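Local structure of putative glucoamylase (Bacteroides uniformis, 4GL3) at residues A[351-363]-A[367-381]. The protein is a putative glucoamylase, probably a glycoside hydrolase that releases glucose from the ends of alpha-glucan chains. Numbering follows the deposited sequence. Where two conformers were deposited one is given.
Sequences LGDRLWGEYGFKD and LTENWFAPSYLAIDQ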
loop_
_atom_site.group_PDB
_atom_site.type_symbol
_atom_site.label_atom_id
_atom_site.label_comp_id
_atom_site.label_asym_id
_atom_site.label_seq_id
_atom_site.Cartn_x
_atom_site.Cartn_y
_atom_site.Cartn_z
ATOM N N LEU A 351 -4.590 -24.494 5.345
ATOM C CA LEU A 351 -3.375 -24.437 4.521
ATOM C C LEU A 351 -2.102 -24.142 5.300
ATOM O O LEU A 351 -1.054 -24.112 4.704
ATOM C CB LEU A 351 -3.503 -23.411 3.387
ATOM C CG LEU A 351 -4.675 -23.596 2.418
ATOM C CD1 LEU A 351 -4.630 -22.495 1.350
ATOM C CD2 LEU A 351 -4.684 -25.021 1.836
ATOM N N GLY A 352 -2.175 -23.977 6.615
ATOM C CA GLY A 352 -1.033 -23.404 7.355
ATOM C C GLY A 352 0.264 -24.197 7.316
ATOM O O GLY A 352 1.362 -23.627 7.333
ATOM N N ASP A 353 0.165 -25.509 7.254
ATOM C CA ASP A 353 1.374 -26.348 7.201
ATOM C C ASP A 353 2.211 -26.026 5.949
ATOM O O ASP A 353 3.419 -26.162 5.969
ATOM C CB ASP A 353 1.026 -27.835 7.311
ATOM C CG ASP A 353 0.072 -28.318 6.199
ATOM O OD1 ASP A 353 -0.875 -27.600 5.765
ATOM O OD2 ASP A 353 0.262 -29.460 5.756
ATOM N N ARG A 354 1.585 -25.541 4.879
ATOM C CA ARG A 354 2.344 -25.201 3.671
ATOM C C ARG A 354 2.395 -23.715 3.370
ATOM O O ARG A 354 3.297 -23.252 2.661
ATOM C CB ARG A 354 1.814 -25.996 2.477
ATOM C CG ARG A 354 2.095 -27.487 2.627
ATOM C CD ARG A 354 1.810 -28.272 1.367
ATOM N NE ARG A 354 2.665 -27.882 0.260
ATOM C CZ ARG A 354 2.568 -28.416 -0.944
ATOM N NH1 ARG A 354 1.657 -29.346 -1.156
ATOM N NH2 ARG A 354 3.367 -28.020 -1.926
ATOM N N LEU A 355 1.481 -22.940 3.939
ATOM C CA LEU A 355 1.400 -21.486 3.649
ATOM C C LEU A 355 1.923 -20.570 4.765
ATOM O O LEU A 355 2.267 -19.418 4.530
ATOM C CB LEU A 355 -0.063 -21.129 3.375
ATOM C CG LEU A 355 -0.462 -19.739 2.869
ATOM C CD1 LEU A 355 0.263 -19.422 1.571
ATOM C CD2 LEU A 355 -1.982 -19.711 2.668
ATOM N N TRP A 356 1.944 -21.056 6.002
ATOM C CA TRP A 356 2.296 -20.195 7.151
ATOM C C TRP A 356 3.749 -20.443 7.473
ATOM O O TRP A 356 4.149 -21.575 7.552
ATOM C CB TRP A 356 1.441 -20.585 8.369
ATOM C CG TRP A 356 1.759 -19.863 9.650
ATOM C CD1 TRP A 356 2.468 -20.344 10.705
ATOM C CD2 TRP A 356 1.344 -18.538 10.009
ATOM N NE1 TRP A 356 2.540 -19.387 11.701
ATOM C CE2 TRP A 356 1.849 -18.274 11.294
ATOM C CE3 TRP A 356 0.576 -17.560 9.371
ATOM C CZ2 TRP A 356 1.619 -17.070 11.956
ATOM C CZ3 TRP A 356 0.344 -16.369 10.022
ATOM C CH2 TRP A 356 0.852 -16.129 11.308
ATOM N N GLY A 357 4.533 -19.414 7.713
ATOM C CA GLY A 357 5.942 -19.644 8.084
ATOM C C GLY A 357 6.470 -18.458 8.861
ATOM O O GLY A 357 5.708 -17.723 9.505
ATOM N N GLU A 358 7.774 -18.248 8.765
ATOM C CA GLU A 358 8.484 -17.306 9.604
ATOM C C GLU A 358 7.921 -15.883 9.617
ATOM O O GLU A 358 7.887 -15.260 10.667
ATOM C CB GLU A 358 9.950 -17.279 9.188
ATOM C CG GLU A 358 10.801 -16.264 9.936
ATOM C CD GLU A 358 11.125 -16.634 11.373
ATOM O OE1 GLU A 358 10.853 -17.786 11.823
ATOM O OE2 GLU A 358 11.698 -15.738 12.050
ATOM N N TYR A 359 7.482 -15.370 8.469
ATOM C CA TYR A 359 7.050 -13.965 8.346
ATOM C C TYR A 359 5.553 -13.864 8.062
ATOM O O TYR A 359 5.082 -12.897 7.456
ATOM C CB TYR A 359 7.858 -13.229 7.252
ATOM C CG TYR A 359 9.344 -13.191 7.532
ATOM C CD1 TYR A 359 9.832 -12.536 8.640
ATOM C CD2 TYR A 359 10.260 -13.837 6.699
ATOM C CE1 TYR A 359 11.179 -12.508 8.935
ATOM C CE2 TYR A 359 11.614 -13.810 6.978
ATOM C CZ TYR A 359 12.060 -13.133 8.104
ATOM O OH TYR A 359 13.383 -13.091 8.438
ATOM N N GLY A 360 4.811 -14.875 8.489
ATOM C CA GLY A 360 3.383 -14.919 8.253
ATOM C C GLY A 360 2.972 -15.858 7.135
ATOM O O GLY A 360 3.581 -16.923 6.926
ATOM N N PHE A 361 1.922 -15.451 6.426
ATOM C CA PHE A 361 1.473 -16.116 5.226
ATOM C C PHE A 361 2.454 -15.810 4.110
ATOM O O PHE A 361 2.778 -14.644 3.836
ATOM C CB PHE A 361 0.069 -15.666 4.789
ATOM C CG PHE A 361 -1.009 -15.991 5.784
ATOM C CD1 PHE A 361 -1.375 -17.301 6.031
ATOM C CD2 PHE A 361 -1.633 -14.979 6.491
ATOM C CE1 PHE A 361 -2.350 -17.598 6.968
ATOM C CE2 PHE A 361 -2.626 -15.265 7.432
ATOM C CZ PHE A 361 -2.987 -16.573 7.655
ATOM N N LYS A 362 2.847 -16.873 3.424
ATOM C CA LYS A 362 3.675 -16.736 2.256
ATOM C C LYS A 362 2.854 -16.075 1.123
ATOM O O LYS A 362 1.613 -15.892 1.211
ATOM C CB LYS A 362 4.227 -18.100 1.851
ATOM C CG LYS A 362 5.278 -18.636 2.813
ATOM C CD LYS A 362 5.309 -20.166 2.691
ATOM C CE LYS A 362 6.136 -20.825 3.758
ATOM N NZ LYS A 362 6.161 -22.262 3.442
ATOM N N ASP A 363 3.551 -15.659 0.082
ATOM C CA ASP A 363 2.996 -14.665 -0.823
ATOM C C ASP A 363 1.754 -15.073 -1.592
ATOM O O ASP A 363 0.903 -14.223 -1.863
ATOM C CB ASP A 363 4.033 -14.250 -1.837
ATOM C CG ASP A 363 3.673 -12.949 -2.513
ATOM O OD1 ASP A 363 3.354 -11.953 -1.791
ATOM O OD2 ASP A 363 3.763 -12.906 -3.757
ATOM N N LEU A 367 -3.464 -24.109 -5.722
ATOM C CA LEU A 367 -3.832 -25.479 -5.346
ATOM C C LEU A 367 -3.943 -26.413 -6.562
ATOM O O LEU A 367 -3.707 -27.614 -6.427
ATOM C CB LEU A 367 -5.132 -25.493 -4.526
ATOM C CG LEU A 367 -5.069 -24.834 -3.149
ATOM C CD1 LEU A 367 -6.377 -25.064 -2.401
ATOM C CD2 LEU A 367 -3.884 -25.353 -2.347
ATOM N N THR A 368 -4.277 -25.872 -7.743
ATOM C CA THR A 368 -4.367 -26.691 -8.962
ATOM C C THR A 368 -2.994 -27.252 -9.315
ATOM O O THR A 368 -2.914 -28.400 -9.693
ATOM C CB THR A 368 -4.925 -25.923 -10.202
ATOM O OG1 THR A 368 -6.129 -25.221 -9.849
ATOM C CG2 THR A 368 -5.226 -26.897 -11.369
ATOM N N GLU A 369 -1.927 -26.453 -9.223
ATOM C CA GLU A 369 -0.567 -26.942 -9.546
ATOM C C GLU A 369 0.195 -27.410 -8.299
ATOM O O GLU A 369 1.380 -27.701 -8.374
ATOM C CB GLU A 369 0.270 -25.869 -10.243
ATOM C CG GLU A 369 -0.395 -25.163 -11.415
ATOM C CD GLU A 369 -0.754 -26.088 -12.558
ATOM O OE1 GLU A 369 -0.074 -27.114 -12.735
ATOM O OE2 GLU A 369 -1.718 -25.777 -13.291
ATOM N N ASN A 370 -0.487 -27.446 -7.158
ATOM C CA ASN A 370 0.095 -27.804 -5.867
ATOM C C ASN A 370 1.328 -26.976 -5.502
ATOM O O ASN A 370 2.314 -27.505 -5.034
ATOM C CB ASN A 370 0.383 -29.321 -5.826
ATOM C CG ASN A 370 0.686 -29.825 -4.427
ATOM O OD1 ASN A 370 0.216 -29.283 -3.423
ATOM N ND2 ASN A 370 1.496 -30.857 -4.350
ATOM N N TRP A 371 1.256 -25.673 -5.709
ATOM C CA TRP A 371 2.389 -24.789 -5.517
ATOM C C TRP A 371 2.106 -23.776 -4.415
ATOM O O TRP A 371 1.024 -23.180 -4.339
ATOM C CB TRP A 371 2.701 -24.088 -6.844
ATOM C CG TRP A 371 3.728 -23.019 -6.753
ATOM C CD1 TRP A 371 5.071 -23.177 -6.864
ATOM C CD2 TRP A 371 3.499 -21.616 -6.542
ATOM N NE1 TRP A 371 5.698 -21.962 -6.726
ATOM C CE2 TRP A 371 4.756 -20.985 -6.539
ATOM C CE3 TRP A 371 2.349 -20.831 -6.380
ATOM C CZ2 TRP A 371 4.910 -19.619 -6.326
ATOM C CZ3 TRP A 371 2.497 -19.466 -6.191
ATOM C CH2 TRP A 371 3.777 -18.863 -6.175
ATOM N N PHE A 372 3.096 -23.582 -3.554
ATOM C CA PHE A 372 3.057 -22.547 -2.526
ATOM C C PHE A 372 4.337 -21.716 -2.676
ATOM O O PHE A 372 5.431 -22.274 -2.758
ATOM C CB PHE A 372 2.984 -23.206 -1.147
ATOM C CG PHE A 372 1.669 -23.902 -0.890
ATOM C CD1 PHE A 372 1.424 -25.140 -1.411
ATOM C CD2 PHE A 372 0.659 -23.262 -0.173
ATOM C CE1 PHE A 372 0.197 -25.753 -1.214
ATOM C CE2 PHE A 372 -0.576 -23.852 0.016
ATOM C CZ PHE A 372 -0.802 -25.099 -0.504
ATOM N N ALA A 373 4.170 -20.400 -2.761
ATOM C CA ALA A 373 5.265 -19.462 -2.909
ATOM C C ALA A 373 6.319 -19.722 -1.812
ATOM O O ALA A 373 5.962 -19.969 -0.663
ATOM C CB ALA A 373 4.746 -18.055 -2.790
ATOM N N PRO A 374 7.604 -19.629 -2.158
ATOM C CA PRO A 374 8.595 -19.687 -1.122
ATOM C C PRO A 374 8.858 -18.294 -0.523
ATOM O O PRO A 374 9.677 -18.173 0.355
ATOM C CB PRO A 374 9.845 -20.190 -1.879
ATOM C CG PRO A 374 9.722 -19.515 -3.210
ATOM C CD PRO A 374 8.230 -19.504 -3.501
ATOM N N SER A 375 8.175 -17.253 -0.978
ATOM C CA SER A 375 8.585 -15.912 -0.719
ATOM C C SER A 375 7.598 -15.158 0.172
ATOM O O SER A 375 6.436 -15.535 0.344
ATOM C CB SER A 375 8.639 -15.159 -2.063
ATOM O OG SER A 375 7.401 -15.353 -2.711
ATOM N N TYR A 376 8.108 -14.070 0.701
ATOM C CA TYR A 376 7.339 -12.962 1.264
ATOM C C TYR A 376 7.789 -11.662 0.582
ATOM O O TYR A 376 8.996 -11.466 0.340
ATOM C CB TYR A 376 7.648 -12.814 2.754
ATOM C CG TYR A 376 7.433 -14.037 3.557
ATOM C CD1 TYR A 376 8.419 -14.980 3.696
ATOM C CD2 TYR A 376 6.193 -14.269 4.167
ATOM C CE1 TYR A 376 8.201 -16.129 4.462
ATOM C CE2 TYR A 376 5.961 -15.401 4.903
ATOM C CZ TYR A 376 6.961 -16.329 5.049
ATOM O OH TYR A 376 6.707 -17.466 5.797
ATOM N N LEU A 377 6.840 -10.781 0.301
ATOM C CA LEU A 377 7.094 -9.484 -0.329
ATOM C C LEU A 377 6.634 -8.359 0.589
ATOM O O LEU A 377 5.525 -8.408 1.138
ATOM C CB LEU A 377 6.337 -9.386 -1.658
ATOM C CG LEU A 377 6.962 -9.990 -2.913
ATOM C CD1 LEU A 377 7.319 -11.452 -2.725
ATOM C CD2 LEU A 377 5.994 -9.811 -4.115
ATOM N N ALA A 378 7.462 -7.319 0.723
ATOM C CA ALA A 378 7.071 -6.128 1.506
ATOM C C ALA A 378 5.699 -5.606 1.130
ATOM O O ALA A 378 4.907 -5.222 2.005
ATOM C CB ALA A 378 8.079 -4.979 1.341
ATOM N N ILE A 379 5.444 -5.467 -0.165
ATOM C CA ILE A 379 4.216 -4.772 -0.585
ATOM C C ILE A 379 2.945 -5.627 -0.384
ATOM O O ILE A 379 1.869 -5.099 -0.411
ATOM C CB ILE A 379 4.287 -4.222 -2.048
ATOM C CG1 ILE A 379 4.471 -5.367 -3.052
ATOM C CG2 ILE A 379 5.375 -3.110 -2.162
ATOM C CD1 ILE A 379 4.682 -4.945 -4.527
ATOM N N ASP A 380 3.091 -6.930 -0.190
ATOM C CA ASP A 380 1.966 -7.829 0.152
ATOM C C ASP A 380 1.804 -7.994 1.696
ATOM O O ASP A 380 0.679 -8.040 2.209
ATOM C CB ASP A 380 2.175 -9.168 -0.553
ATOM C CG ASP A 380 2.091 -9.044 -2.136
ATOM O OD1 ASP A 380 1.517 -8.068 -2.654
ATOM O OD2 ASP A 380 2.547 -9.971 -2.859
ATOM N N GLN A 381 2.922 -7.996 2.432
ATOM C CA GLN A 381 2.905 -8.140 3.887
ATOM C C GLN A 381 2.455 -6.868 4.626
ATOM O O GLN A 381 1.739 -6.935 5.619
ATOM C CB GLN A 381 4.276 -8.596 4.410
ATOM C CG GLN A 381 4.707 -10.003 3.969
ATOM C CD GLN A 381 3.668 -11.102 4.203
ATOM O OE1 GLN A 381 2.709 -11.282 3.422
ATOM N NE2 GLN A 381 3.928 -11.920 5.164
HETATM O O HOH W 1 1.110 -12.935 2.369
HETATM O O HOH W 2 6.479 -22.563 0.449
HETATM O O HOH W 3 4.281 -11.827 0.776
#
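The backbones of 351-363 and 367-381 come nearest at Asp363 and Tyr376, whose CA atoms lie 5.1 Å apart, and Asp363 N donates to Ser375 O at 2.9 Å. The type I turn from Gly357 to Gly360 receives the ring of Tyr376: Tyr359 CB sits 3.6 Å above the ring centroid, and the Tyr359 ring, its CG anti to the carbonyl carbon (chi1 -61°), presents its edge to the same face, T-shaped with planes at 89°. The phenol also suits the turn by its polar end, Tyr376 OH making weak bonds with Tyr359 N and Gly360 O. A phenylalanine here would probably keep the ring packing but leave Tyr359 N without its weak hydroxyl partner. Gly360, with phi 103°, has backbone angles at which a CB would strike the preceding carbonyl. Gln381 NE2 reaches Tyr359 O at 2.7 Å in a weak bond. Farther along, Phe372 offers a flat face to Arg354, whose CB stands 3.8 Å over its centroid while the guanidinium reaches on to Asn370 in weak bonds. Lys362 NZ donates to Arg354 O, and a water accepts from Lys362 NZ and donates to Ala373 O. The arrangement is a beta hairpin whose turn is packed against the loop leading into helix 378-393.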